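Nitrate reductase (Ulva prolifera, PDB 5YLY) probably passes electrons from NADH through its bound FAD, as the cytochrome b5 reductase domain of an enzyme that reduces nitrate in the first step of nitrate assimilation. Local coordinates at residues Ser45-Leu50 / Val105-Lys110; Gly173-Tyr178 / Ile206-Glu211. All coordinates share one frame; numbering follows the deposited sequence.

Contact 1: Ser45-Leu50 / Val105-Lys110. With FAD (flavin-adenine dinucleotide), chain C.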
loop_
_atom_site.group_PDB
_atom_site.type_symbol
_atom_site.label_atom_id
_atom_site.label_comp_id
_atom_site.label_asym_id
_atom_site.label_seq_id
_atom_site.Cartn_x
_atom_site.Cartn_y
_atom_site.Cartn_z
ATOM N N SER A 45 6.758 6.111 14.545
ATOM C CA SER A 45 7.298 7.460 14.645
ATOM C C SER A 45 6.247 8.327 15.308
ATOM O O SER A 45 5.206 7.792 15.706
ATOM C CB SER A 45 7.735 7.965 13.276
ATOM O OG SER A 45 6.639 7.980 12.396
ATOM N N HIS A 46 6.513 9.647 15.488
ATOM C CA HIS A 46 5.586 10.539 16.193
ATOM C C HIS A 46 4.165 10.524 15.623
ATOM O O HIS A 46 3.234 10.699 16.393
ATOM C CB HIS A 46 6.121 11.983 16.307
ATOM C CG HIS A 46 5.886 12.827 15.085
ATOM N ND1 HIS A 46 6.779 12.836 14.025
ATOM C CD2 HIS A 46 4.856 13.654 14.794
ATOM C CE1 HIS A 46 6.281 13.692 13.144
ATOM N NE2 HIS A 46 5.114 14.189 13.555
ATOM N N ASP A 47 3.993 10.298 14.301
ATOM C CA ASP A 47 2.654 10.287 13.699
ATOM C C ASP A 47 2.349 9.045 12.875
ATOM O O ASP A 47 1.453 9.094 12.018
ATOM C CB ASP A 47 2.420 11.555 12.870
ATOM C CG ASP A 47 3.315 11.731 11.656
ATOM O OD1 ASP A 47 4.267 10.926 11.489
ATOM O OD2 ASP A 47 3.100 12.698 10.903
ATOM N N VAL A 48 3.110 7.936 13.090
ATOM C CA VAL A 48 2.853 6.657 12.429
ATOM C C VAL A 48 2.767 5.611 13.531
ATOM O O VAL A 48 3.686 5.514 14.358
ATOM C CB VAL A 48 3.888 6.263 11.338
ATOM C CG1 VAL A 48 3.494 4.944 10.659
ATOM C CG2 VAL A 48 4.044 7.385 10.300
ATOM N N THR A 49 1.652 4.871 13.562
ATOM C CA THR A 49 1.438 3.817 14.554
ATOM C C THR A 49 1.151 2.506 13.897
ATOM O O THR A 49 0.424 2.458 12.888
ATOM C CB THR A 49 0.315 4.213 15.532
ATOM O OG1 THR A 49 0.684 5.430 16.207
ATOM C CG2 THR A 49 0.035 3.108 16.596
ATOM N N LEU A 50 1.692 1.413 14.488
ATOM C CA LEU A 50 1.380 0.051 14.040
ATOM C C LEU A 50 0.316 -0.489 14.992
ATOM O O LEU A 50 0.484 -0.426 16.220
ATOM C CB LEU A 50 2.619 -0.874 14.052
ATOM C CG LEU A 50 2.334 -2.293 13.534
ATOM C CD1 LEU A 50 3.475 -2.851 12.648
ATOM C CD2 LEU A 50 1.934 -3.264 14.706
ATOM N N VAL A 105 -0.191 -0.373 9.404
ATOM C CA VAL A 105 0.702 0.768 9.633
ATOM C C VAL A 105 -0.115 1.963 9.180
ATOM O O VAL A 105 -0.540 2.015 8.024
ATOM C CB VAL A 105 2.047 0.581 8.885
ATOM C CG1 VAL A 105 2.840 1.885 8.842
ATOM C CG2 VAL A 105 2.849 -0.522 9.549
ATOM N N VAL A 106 -0.417 2.886 10.117
ATOM C CA VAL A 106 -1.326 3.983 9.860
ATOM C C VAL A 106 -0.682 5.340 10.115
ATOM O O VAL A 106 -0.146 5.591 11.193
ATOM C CB VAL A 106 -2.682 3.812 10.650
ATOM C CG1 VAL A 106 -3.664 4.954 10.361
ATOM C CG2 VAL A 106 -3.345 2.448 10.369
ATOM N N LYS A 107 -0.791 6.228 9.130
ATOM C CA LYS A 107 -0.371 7.626 9.290
ATOM C C LYS A 107 -1.504 8.337 10.074
ATOM O O LYS A 107 -2.660 8.346 9.629
ATOM C CB LYS A 107 -0.191 8.278 7.900
ATOM C CG LYS A 107 0.181 9.780 7.965
ATOM C CD LYS A 107 1.582 10.027 8.470
ATOM C CE LYS A 107 2.137 11.315 7.876
ATOM N NZ LYS A 107 3.597 11.438 8.139
ATOM N N ILE A 108 -1.181 8.919 11.237
ATOM C CA ILE A 108 -2.178 9.611 12.068
ATOM C C ILE A 108 -2.247 11.069 11.672
ATOM O O ILE A 108 -1.252 11.783 11.771
ATOM C CB ILE A 108 -1.919 9.408 13.604
ATOM C CG1 ILE A 108 -1.577 7.933 13.973
ATOM C CG2 ILE A 108 -3.100 9.934 14.445
ATOM C CD1 ILE A 108 -2.591 6.831 13.580
ATOM N N TYR A 109 -3.415 11.503 11.175
ATOM C CA TYR A 109 -3.636 12.891 10.754
ATOM C C TYR A 109 -4.230 13.598 11.932
ATOM O O TYR A 109 -5.440 13.540 12.178
ATOM C CB TYR A 109 -4.542 12.957 9.517
ATOM C CG TYR A 109 -3.909 12.393 8.270
ATOM C CD1 TYR A 109 -2.826 13.027 7.664
ATOM C CD2 TYR A 109 -4.422 11.254 7.659
ATOM C CE1 TYR A 109 -2.249 12.519 6.501
ATOM C CE2 TYR A 109 -3.846 10.730 6.502
ATOM C CZ TYR A 109 -2.769 11.373 5.919
ATOM O OH TYR A 109 -2.203 10.853 4.781
ATOM N N LYS A 110 -3.340 14.187 12.731
ATOM C CA LYS A 110 -3.705 14.834 13.971
ATOM C C LYS A 110 -4.336 16.190 13.767
ATOM O O LYS A 110 -4.064 16.874 12.778
ATOM C CB LYS A 110 -2.494 14.895 14.921
ATOM C CG LYS A 110 -2.031 13.503 15.331
ATOM C CD LYS A 110 -0.799 13.520 16.205
ATOM C CE LYS A 110 -0.294 12.117 16.389
ATOM N NZ LYS A 110 0.944 12.077 17.195
HETATM P PA FAD C . -10.119 11.817 6.560
HETATM O O1A FAD C . -11.018 12.314 7.629
HETATM O O2A FAD C . -10.777 10.891 5.564
HETATM O O5B FAD C . -9.442 13.104 5.838
HETATM C C5B FAD C . -9.328 13.149 4.399
HETATM C C4B FAD C . -7.936 13.570 3.996
HETATM O O4B FAD C . -7.587 14.836 4.600
HETATM C C3B FAD C . -6.809 12.639 4.415
HETATM O O3B FAD C . -6.727 11.486 3.578
HETATM C C2B FAD C . -5.587 13.555 4.302
HETATM O O2B FAD C . -5.050 13.580 2.985
HETATM C C1B FAD C . -6.170 14.931 4.679
HETATM N N9A FAD C . -5.796 15.404 6.013
HETATM C C8A FAD C . -6.615 15.505 7.109
HETATM N N7A FAD C . -6.009 15.929 8.193
HETATM C C5A FAD C . -4.696 16.111 7.786
HETATM C C6A FAD C . -3.527 16.491 8.481
HETATM N N6A FAD C . -3.454 16.587 9.811
HETATM N N1A FAD C . -2.383 16.611 7.770
HETATM C C2A FAD C . -2.402 16.320 6.462
HETATM N N3A FAD C . -3.429 15.900 5.714
HETATM C C4A FAD C . -4.553 15.813 6.439
HETATM N N1 FAD C . -3.776 4.621 5.160
HETATM C C2 FAD C . -2.826 4.256 6.077
HETATM O O2 FAD C . -2.451 5.058 6.946
HETATM N N3 FAD C . -2.279 2.963 6.031
HETATM C C4 FAD C . -2.608 1.973 5.108
HETATM O O4 FAD C . -2.144 0.854 5.203
HETATM C C4X FAD C . -3.599 2.385 4.115
HETATM N N5 FAD C . -3.937 1.526 3.183
HETATM C C5X FAD C . -4.855 1.938 2.213
HETATM C C6 FAD C . -5.201 1.040 1.193
HETATM C C7 FAD C . -6.114 1.401 0.202
HETATM C C7M FAD C . -6.429 0.411 -0.892
HETATM C C8 FAD C . -6.702 2.696 0.223
HETATM C C8M FAD C . -7.736 3.105 -0.809
HETATM C C9 FAD C . -6.341 3.595 1.225
HETATM C C9A FAD C . -5.428 3.225 2.223
HETATM N N10 FAD C . -5.062 4.113 3.284
HETATM C C10 FAD C . -4.134 3.737 4.233
HETATM C "C1'" FAD C . -5.754 5.397 3.495
HETATM C "C2'" FAD C . -6.973 5.271 4.410
HETATM O "O2'" FAD C . -8.049 4.619 3.732
HETATM C "C3'" FAD C . -7.467 6.622 4.929
HETATM O "O3'" FAD C . -7.810 7.464 3.835
HETATM C "C4'" FAD C . -6.496 7.323 5.882
HETATM O "O4'" FAD C . -6.329 6.516 7.048
HETATM C "C5'" FAD C . -6.949 8.710 6.298
HETATM O "O5'" FAD C . -8.325 8.639 6.730
HETATM P P FAD C . -8.889 9.592 7.897
HETATM O O1P FAD C . -10.273 9.183 8.229
HETATM O O2P FAD C . -7.902 9.674 9.035
HETATM O O3P FAD C . -8.886 11.005 7.171
#

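Contact 2: Gly173-Tyr178 / Ile206-Glu211. With FAD (flavin-adenine dinucleotide), chain C.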
loop_
_atom_site.group_PDB
_atom_site.type_symbol
_atom_site.label_atom_id
_atom_site.label_comp_id
_atom_site.label_asym_id
_atom_site.label_seq_id
_atom_site.Cartn_x
_atom_site.Cartn_y
_atom_site.Cartn_z
ATOM N N GLY A 173 -0.693 5.417 -0.078
ATOM C CA GLY A 173 -0.819 4.488 -1.204
ATOM C C GLY A 173 0.302 3.461 -1.238
ATOM O O GLY A 173 0.285 2.525 -2.050
ATOM N N LEU A 174 1.307 3.612 -0.356
ATOM C CA LEU A 174 2.376 2.640 -0.332
ATOM C C LEU A 174 1.974 1.212 0.071
ATOM O O LEU A 174 2.526 0.273 -0.502
ATOM C CB LEU A 174 3.562 3.105 0.561
ATOM C CG LEU A 174 4.722 2.096 0.601
ATOM C CD1 LEU A 174 5.533 2.054 -0.696
ATOM C CD2 LEU A 174 5.551 2.214 1.865
ATOM N N THR A 175 1.122 1.024 1.103
ATOM C CA THR A 175 0.898 -0.355 1.629
ATOM C C THR A 175 0.301 -1.325 0.591
ATOM O O THR A 175 0.789 -2.462 0.593
ATOM C CB THR A 175 0.163 -0.358 2.939
ATOM O OG1 THR A 175 -1.100 0.253 2.755
ATOM C CG2 THR A 175 0.961 0.378 4.037
ATOM N N PRO A 176 -0.566 -0.943 -0.385
ATOM C CA PRO A 176 -0.939 -1.926 -1.423
ATOM C C PRO A 176 0.290 -2.371 -2.218
ATOM O O PRO A 176 0.385 -3.534 -2.563
ATOM C CB PRO A 176 -1.947 -1.151 -2.285
ATOM C CG PRO A 176 -2.584 -0.172 -1.312
ATOM C CD PRO A 176 -1.359 0.293 -0.537
ATOM N N MET A 177 1.258 -1.450 -2.487
ATOM C CA MET A 177 2.503 -1.804 -3.215
ATOM C C MET A 177 3.375 -2.719 -2.366
ATOM O O MET A 177 3.836 -3.750 -2.853
ATOM C CB MET A 177 3.334 -0.544 -3.605
ATOM C CG MET A 177 2.569 0.449 -4.428
ATOM S SD MET A 177 1.729 -0.346 -5.816
ATOM C CE MET A 177 0.639 0.950 -6.279
ATOM N N TYR A 178 3.585 -2.347 -1.101
ATOM C CA TYR A 178 4.408 -3.123 -0.160
ATOM C C TYR A 178 3.912 -4.604 -0.046
ATOM O O TYR A 178 4.714 -5.537 -0.057
ATOM C CB TYR A 178 4.372 -2.399 1.187
ATOM C CG TYR A 178 5.321 -2.943 2.225
ATOM C CD1 TYR A 178 6.697 -2.965 2.004
ATOM C CD2 TYR A 178 4.847 -3.441 3.431
ATOM C CE1 TYR A 178 7.582 -3.454 2.972
ATOM C CE2 TYR A 178 5.728 -3.883 4.429
ATOM C CZ TYR A 178 7.093 -3.901 4.190
ATOM O OH TYR A 178 7.948 -4.353 5.183
ATOM N N ILE A 206 7.616 9.818 4.275
ATOM C CA ILE A 206 7.852 8.522 3.624
ATOM C C ILE A 206 7.539 7.420 4.629
ATOM O O ILE A 206 8.135 7.399 5.704
ATOM C CB ILE A 206 9.313 8.395 3.086
ATOM C CG1 ILE A 206 9.656 9.506 2.062
ATOM C CG2 ILE A 206 9.559 7.017 2.472
ATOM C CD1 ILE A 206 11.175 9.637 1.770
ATOM N N LEU A 207 6.605 6.521 4.286
ATOM C CA LEU A 207 6.280 5.396 5.149
ATOM C C LEU A 207 7.226 4.228 4.863
ATOM O O LEU A 207 7.609 4.007 3.716
ATOM C CB LEU A 207 4.828 4.908 4.906
ATOM C CG LEU A 207 3.694 5.827 5.362
ATOM C CD1 LEU A 207 2.338 5.301 4.861
ATOM C CD2 LEU A 207 3.655 5.956 6.882
ATOM N N LEU A 208 7.552 3.452 5.909
ATOM C CA LEU A 208 8.313 2.193 5.832
ATOM C C LEU A 208 9.629 2.322 5.053
ATOM O O LEU A 208 10.040 1.374 4.365
ATOM C CB LEU A 208 7.402 1.090 5.212
ATOM C CG LEU A 208 6.129 0.746 6.007
ATOM C CD1 LEU A 208 5.097 0.060 5.119
ATOM C CD2 LEU A 208 6.472 -0.113 7.240
ATOM N N ARG A 209 10.292 3.475 5.181
ATOM C CA ARG A 209 11.559 3.686 4.460
ATOM C C ARG A 209 12.629 2.642 4.833
ATOM O O ARG A 209 13.211 2.078 3.907
ATOM C CB ARG A 209 12.095 5.105 4.626
ATOM C CG ARG A 209 13.219 5.394 3.627
ATOM C CD ARG A 209 13.592 6.845 3.738
ATOM N NE ARG A 209 14.711 7.185 2.869
ATOM C CZ ARG A 209 15.288 8.374 2.882
ATOM N NH1 ARG A 209 14.860 9.317 3.711
ATOM N NH2 ARG A 209 16.301 8.635 2.066
ATOM N N PRO A 210 12.892 2.329 6.138
ATOM C CA PRO A 210 13.907 1.295 6.452
ATOM C C PRO A 210 13.566 -0.048 5.799
ATOM O O PRO A 210 14.446 -0.708 5.249
ATOM C CB PRO A 210 13.854 1.222 7.984
ATOM C CG PRO A 210 13.457 2.626 8.395
ATOM C CD PRO A 210 12.345 2.906 7.387
ATOM N N GLU A 211 12.284 -0.419 5.817
ATOM C CA GLU A 211 11.791 -1.681 5.243
ATOM C C GLU A 211 11.969 -1.709 3.746
ATOM O O GLU A 211 12.409 -2.725 3.210
ATOM C CB GLU A 211 10.326 -1.939 5.594
ATOM C CG GLU A 211 10.120 -2.263 7.064
ATOM C CD GLU A 211 10.115 -1.095 8.038
ATOM O OE1 GLU A 211 10.203 0.081 7.613
ATOM O OE2 GLU A 211 10.031 -1.368 9.253
HETATM P PA FAD C . -10.119 11.817 6.560
HETATM O O1A FAD C . -11.018 12.314 7.629
HETATM O O2A FAD C . -10.777 10.891 5.564
HETATM O O5B FAD C . -9.442 13.104 5.838
HETATM C C5B FAD C . -9.328 13.149 4.399
HETATM C C4B FAD C . -7.936 13.570 3.996
HETATM O O4B FAD C . -7.587 14.836 4.600
HETATM C C3B FAD C . -6.809 12.639 4.415
HETATM O O3B FAD C . -6.727 11.486 3.578
HETATM C C2B FAD C . -5.587 13.555 4.302
HETATM O O2B FAD C . -5.050 13.580 2.985
HETATM C C1B FAD C . -6.170 14.931 4.679
HETATM N N9A FAD C . -5.796 15.404 6.013
HETATM C C8A FAD C . -6.615 15.505 7.109
HETATM N N7A FAD C . -6.009 15.929 8.193
HETATM C C5A FAD C . -4.696 16.111 7.786
HETATM C C6A FAD C . -3.527 16.491 8.481
HETATM N N6A FAD C . -3.454 16.587 9.811
HETATM N N1A FAD C . -2.383 16.611 7.770
HETATM C C2A FAD C . -2.402 16.320 6.462
HETATM N N3A FAD C . -3.429 15.900 5.714
HETATM C C4A FAD C . -4.553 15.813 6.439
HETATM N N1 FAD C . -3.776 4.621 5.160
HETATM C C2 FAD C . -2.826 4.256 6.077
HETATM O O2 FAD C . -2.451 5.058 6.946
HETATM N N3 FAD C . -2.279 2.963 6.031
HETATM C C4 FAD C . -2.608 1.973 5.108
HETATM O O4 FAD C . -2.144 0.854 5.203
HETATM C C4X FAD C . -3.599 2.385 4.115
HETATM N N5 FAD C . -3.937 1.526 3.183
HETATM C C5X FAD C . -4.855 1.938 2.213
HETATM C C6 FAD C . -5.201 1.040 1.193
HETATM C C7 FAD C . -6.114 1.401 0.202
HETATM C C7M FAD C . -6.429 0.411 -0.892
HETATM C C8 FAD C . -6.702 2.696 0.223
HETATM C C8M FAD C . -7.736 3.105 -0.809
HETATM C C9 FAD C . -6.341 3.595 1.225
HETATM C C9A FAD C . -5.428 3.225 2.223
HETATM N N10 FAD C . -5.062 4.113 3.284
HETATM C C10 FAD C . -4.134 3.737 4.233
HETATM C "C1'" FAD C . -5.754 5.397 3.495
HETATM C "C2'" FAD C . -6.973 5.271 4.410
HETATM O "O2'" FAD C . -8.049 4.619 3.732
HETATM C "C3'" FAD C . -7.467 6.622 4.929
HETATM O "O3'" FAD C . -7.810 7.464 3.835
HETATM C "C4'" FAD C . -6.496 7.323 5.882
HETATM O "O4'" FAD C . -6.329 6.516 7.048
HETATM C "C5'" FAD C . -6.949 8.710 6.298
HETATM O "O5'" FAD C . -8.325 8.639 6.730
HETATM P P FAD C . -8.889 9.592 7.897
HETATM O O1P FAD C . -10.273 9.183 8.229
HETATM O O2P FAD C . -7.902 9.674 9.035
HETATM O O3P FAD C . -8.886 11.005 7.171
#

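Contact 1: Ser45-Leu50 / Val105-Lys110
V48 lays its CG1 methyl against CG1 of V105 at 3.6 Å, the two valines crossing obliquely on one face of the sheet. On the same face CD1 of L50 rests on CG2 of V105, while CG2 of V48 meets the chain of K107 at roughly a right angle. K107 bends at chi2 (70°), which carries CD to within 3.7 Å of the carbonyl O of D47. Its NZ then forms a salt bridge to OD2 of D47 (3.1 Å), approaching from above the carboxylate plane; the stronger acidic partner of this amine is D205, outside the two segments. Between the strands, T49 and V106 are an antiparallel hydrogen-bonded pair, and I108 N continues the pattern to O of D47 (2.8 Å). Strand 101-107 is an outermost strand of the antiparallel sheet of the FAD-binding domain, with 48-54 beside it, and its far edge goes to the flavin: V105 O accepts a hydrogen bond from FAD N3 (2.8 Å), and K107 N gives one to FAD O2 (3.0 Å). On the opposite face of the sheet, helix 122-129 covers V106, and its E128 bonds OG1 of T49. The Y109 ring is sandwiched between CG of K107 and C2B of the FAD ribose, with its CD1 3.5 Å from C4A of the adenine. An alanine here would remove the ring and would probably leave C2B and the C4A-N3A side of the adenine without this packing, and K107 CG without the face it rests on. Beyond it, K110 stretches out fully, and its NZ donates to O of H46 (2.8 Å).

Contact 2: Gly173-Tyr178 / Ile206-Glu211
L207 meets L174 first, presenting both its backbone and its side chain: CD2 of L174 sits 3.3 Å from the carbonyl O of L207 and 4.1 Å from its CB. L174 CG stands anti to the backbone N (chi1 -180°), and the branch beyond it supplies CD2, the methyl that does the touching. The L207 backbone N is in turn bonded to the hydroxyl of Y198 on strand 193-200, a strand that L174 also packs against. L208 follows at the N-cap position, with a positive phi of 51° where the chain turns into helix 209-218. Its CD1 is the hub of the contact. This methyl touches CD2 of L174 at 3.9 Å and lies over a face of the Y178 ring, displaced toward the rim, in a CH-pi contact 4.1 Å from the ring centroid. Within the first turn of the helix, E211 brings CB to 3.4 Å from OH of Y178, after which the bend at its chi2 leads the carboxylate away, its plane nearly perpendicular to the ring. T175 CG2 touches L208 CD1 only loosely and lies nearer to FAD O4, to which T175 OG1 donates a hydrogen bond (2.7 Å), so one residue serves both the packing and the flavin. Helix 174-185 links the neighbouring parallel strands 164-170 and 193-200 in a beta-alpha-beta crossover; the contact thus joins the starts of two successive helices, each following a strand of the parallel sheet, as expected of the Rossmann-like NAD-binding domain of ferredoxin reductase relatives.

Overall arrangement
Contact 1 belongs to the FAD-binding barrel and contact 2 to the NAD-binding domain, yet their centres are only 13 Å apart and they meet directly, CG2 of V48 packing on CD2 of L207 at 3.7 Å. The side chains of V105 and L208 also approach to about 4 Å, so the apolar face of contact 1 forms part of the domain interface. D205, immediately before 206-211, adds a charged tie by bridging to K107. Both contacts grip the same end of the isoalloxazine: contact 1 takes N3 and O2 through backbone atoms, contact 2 takes O4 through a threonine hydroxyl. The flavin's pyrimidine edge is therefore held from both domains, while contact 1 also reaches the adenine.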